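Local coordinates for protein Exo beta-1,2-glucooligosaccharide sophorohydrolase (non-reducing end) (Parabacteroides distasonis ATCC 8503, PDB 5Z06) that hydrolyses linear beta-1,2-glucan and beta-1,2-glucooligosaccharides from the non-reducing end as an exo-type periplasmic glycosidase, releasing sophorose, at residues R636-G639 with S640-W643. Sequence-based numbering, arbitrary orientation.
Sequences RNHG and SFLW
The side chains of H638 and F641 run alongside each other in a common direction, the imidazole and the phenyl ring tilted obliquely to each other with planes at 40° and centroids 5.4 Å apart. The rim of the phenyl does the touching: its CZ comes to 3.4 Å from H638 CB and to 3.7 Å from H638 CG. The chi1 of F641, 67°, sets CG between its own backbone N and carbonyl carbon, which folds the ring back over the start of the turn. As a result H638 O sits over the centre of one phenyl face, 3.4 Å above the plane.

That same carbonyl oxygen accepts two backbone N-H groups. L642 N binds it in the carbonyl plane at 2.7 Å, whereas F641 N, at 3.2 Å, comes from above the plane and makes a more bent bond (N-H...O angle 138°). L642 reaches the same H638 CB from a different direction, its CD2 3.8 Å away and its CG anti to the backbone N. H638 CB therefore meets both an aromatic and an aliphatic side chain. One residue further on, W643 N donates to G639 O at 3.0 Å, and a water links N637 O to S640 N at the first turn.

Beyond the turn, the H638 ring meets that of F652, while W643 is directed to helix 284-297 and meets the rings of Y635 and F648 edge-to-face. The bonds from L642 N to H638 O and from W643 N to G639 O both span four residues, the i to i+4 pattern of an alpha-helical turn; the short helix 639-642 joins helix 624-636 to the short strand 643-644 within the glycoamylase-like region of this GH144 enzyme.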
ATOM      1  N   ARG A 636       8.661   3.338 -16.723  1.00 25.20           N
ATOM      2  CA  ARG A 636       9.792   3.020 -17.586  1.00 26.16           C
ATOM      3  C   ARG A 636      11.112   3.127 -16.894  1.00 26.79           C
ATOM      4  O   ARG A 636      11.970   2.344 -17.192  1.00 26.61           O
ATOM      5  CB  ARG A 636       9.835   3.881 -18.830  1.00 27.07           C
ATOM      6  CG  ARG A 636       8.792   3.478 -19.843  1.00 28.50           C
ATOM      7  CD  ARG A 636       8.709   4.510 -20.938  1.00 27.43           C
ATOM      8  NE  ARG A 636       7.749   4.063 -21.935  1.00 27.94           N
ATOM      9  CZ  ARG A 636       6.865   4.828 -22.561  1.00 26.33           C
ATOM     10  NH1 ARG A 636       6.791   6.115 -22.315  1.00 26.71           N
ATOM     11  NH2 ARG A 636       6.037   4.291 -23.434  1.00 26.81           N
ATOM     12  N   ASN A 637      11.276   4.098 -15.998  1.00 28.39           N
ATOM     13  CA  ASN A 637      12.565   4.317 -15.325  1.00 28.38           C
ATOM     14  C   ASN A 637      12.641   3.624 -13.990  1.00 28.33           C
ATOM     15  O   ASN A 637      13.661   3.004 -13.701  1.00 28.24           O
ATOM     16  CB  ASN A 637      12.862   5.800 -15.157  1.00 30.27           C
ATOM     17  CG  ASN A 637      12.970   6.502 -16.477  1.00 32.85           C
ATOM     18  OD1 ASN A 637      13.566   5.966 -17.421  1.00 35.76           O
ATOM     19  ND2 ASN A 637      12.365   7.684 -16.579  1.00 31.56           N
ATOM     20  N   HIS A 638      11.577   3.719 -13.191  1.00 26.12           N
ATOM     21  CA  HIS A 638      11.541   3.095 -11.860  1.00 27.53           C
ATOM     22  C   HIS A 638      10.826   1.769 -11.761  1.00 27.16           C
ATOM     23  O   HIS A 638      10.719   1.226 -10.681  1.00 29.78           O
ATOM     24  CB  HIS A 638      10.949   4.065 -10.845  1.00 26.97           C
ATOM     25  CG  HIS A 638      11.659   5.366 -10.822  1.00 27.79           C
ATOM     26  ND1 HIS A 638      13.032   5.451 -10.898  1.00 30.29           N
ATOM     27  CD2 HIS A 638      11.196   6.636 -10.802  1.00 29.08           C
ATOM     28  CE1 HIS A 638      13.386   6.724 -10.900  1.00 29.78           C
ATOM     29  NE2 HIS A 638      12.291   7.463 -10.834  1.00 31.02           N
ATOM     30  N   GLY A 639      10.371   1.228 -12.875  1.00 26.82           N
ATOM     31  CA  GLY A 639       9.509   0.070 -12.838  1.00 26.50           C
ATOM     32  C   GLY A 639      10.145  -1.159 -12.262  1.00 25.87           C
ATOM     33  O   GLY A 639       9.459  -1.928 -11.622  1.00 23.21           O
ATOM     34  N   SER A 640      11.454  -1.333 -12.462  1.00 27.28           N
ATOM     35  CA  SER A 640      12.178  -2.481 -11.896  1.00 26.96           C
ATOM     36  C   SER A 640      11.899  -2.706 -10.421  1.00 26.93           C
ATOM     37  O   SER A 640      11.801  -3.840  -9.977  1.00 27.44           O
ATOM     38  CB  SER A 640      13.678  -2.307 -12.085  1.00 27.17           C
ATOM     39  OG  SER A 640      14.072  -1.115 -11.473  1.00 29.21           O
ATOM     40  N   PHE A 641      11.773  -1.615  -9.667  1.00 27.67           N
ATOM     41  CA  PHE A 641      11.381  -1.687  -8.255  1.00 25.22           C
ATOM     42  C   PHE A 641      10.005  -1.157  -7.965  1.00 24.70           C
ATOM     43  O   PHE A 641       9.422  -1.561  -6.989  1.00 25.70           O
ATOM     44  CB  PHE A 641      12.387  -0.952  -7.360  1.00 25.74           C
ATOM     45  CG  PHE A 641      12.421   0.535  -7.560  1.00 25.47           C
ATOM     46  CD1 PHE A 641      11.576   1.365  -6.840  1.00 25.66           C
ATOM     47  CD2 PHE A 641      13.333   1.106  -8.430  1.00 25.42           C
ATOM     48  CE1 PHE A 641      11.621   2.729  -7.000  1.00 24.16           C
ATOM     49  CE2 PHE A 641      13.364   2.478  -8.618  1.00 25.72           C
ATOM     50  CZ  PHE A 641      12.511   3.286  -7.893  1.00 25.49           C
ATOM     51  N   LEU A 642       9.494  -0.240  -8.779  1.00 24.76           N
ATOM     52  CA  LEU A 642       8.266   0.478  -8.456  1.00 25.00           C
ATOM     53  C   LEU A 642       6.996  -0.110  -9.070  1.00 26.00           C
ATOM     54  O   LEU A 642       5.908   0.159  -8.580  1.00 25.48           O
ATOM     55  CB  LEU A 642       8.401   1.942  -8.862  1.00 25.99           C
ATOM     56  CG  LEU A 642       7.375   2.928  -8.329  1.00 25.49           C
ATOM     57  CD1 LEU A 642       7.347   2.865  -6.819  1.00 25.42           C
ATOM     58  CD2 LEU A 642       7.744   4.335  -8.760  1.00 26.77           C
ATOM     59  N   TRP A 643       7.119  -0.888 -10.148  1.00 26.42           N
ATOM     60  CA  TRP A 643       5.951  -1.482 -10.807  1.00 25.35           C
ATOM     61  C   TRP A 643       5.755  -2.905 -10.326  1.00 24.74           C
ATOM     62  O   TRP A 643       6.661  -3.699 -10.365  1.00 25.70           O
ATOM     63  CB  TRP A 643       6.116  -1.488 -12.301  1.00 25.17           C
ATOM     64  CG  TRP A 643       4.970  -2.082 -12.984  1.00 24.63           C
ATOM     65  CD1 TRP A 643       4.930  -3.292 -13.576  1.00 26.42           C
ATOM     66  CD2 TRP A 643       3.680  -1.494 -13.160  1.00 24.97           C
ATOM     67  NE1 TRP A 643       3.688  -3.517 -14.114  1.00 28.00           N
ATOM     68  CE2 TRP A 643       2.901  -2.419 -13.889  1.00 26.61           C
ATOM     69  CE3 TRP A 643       3.114  -0.266 -12.801  1.00 24.79           C
ATOM     70  CZ2 TRP A 643       1.576  -2.166 -14.258  1.00 25.90           C
ATOM     71  CZ3 TRP A 643       1.782  -0.003 -13.163  1.00 25.43           C
ATOM     72  CH2 TRP A 643       1.030  -0.960 -13.892  1.00 26.49           C
TER
HETATM   73  O   HOH W   1      13.400   0.267 -13.626  1.00 32.48           O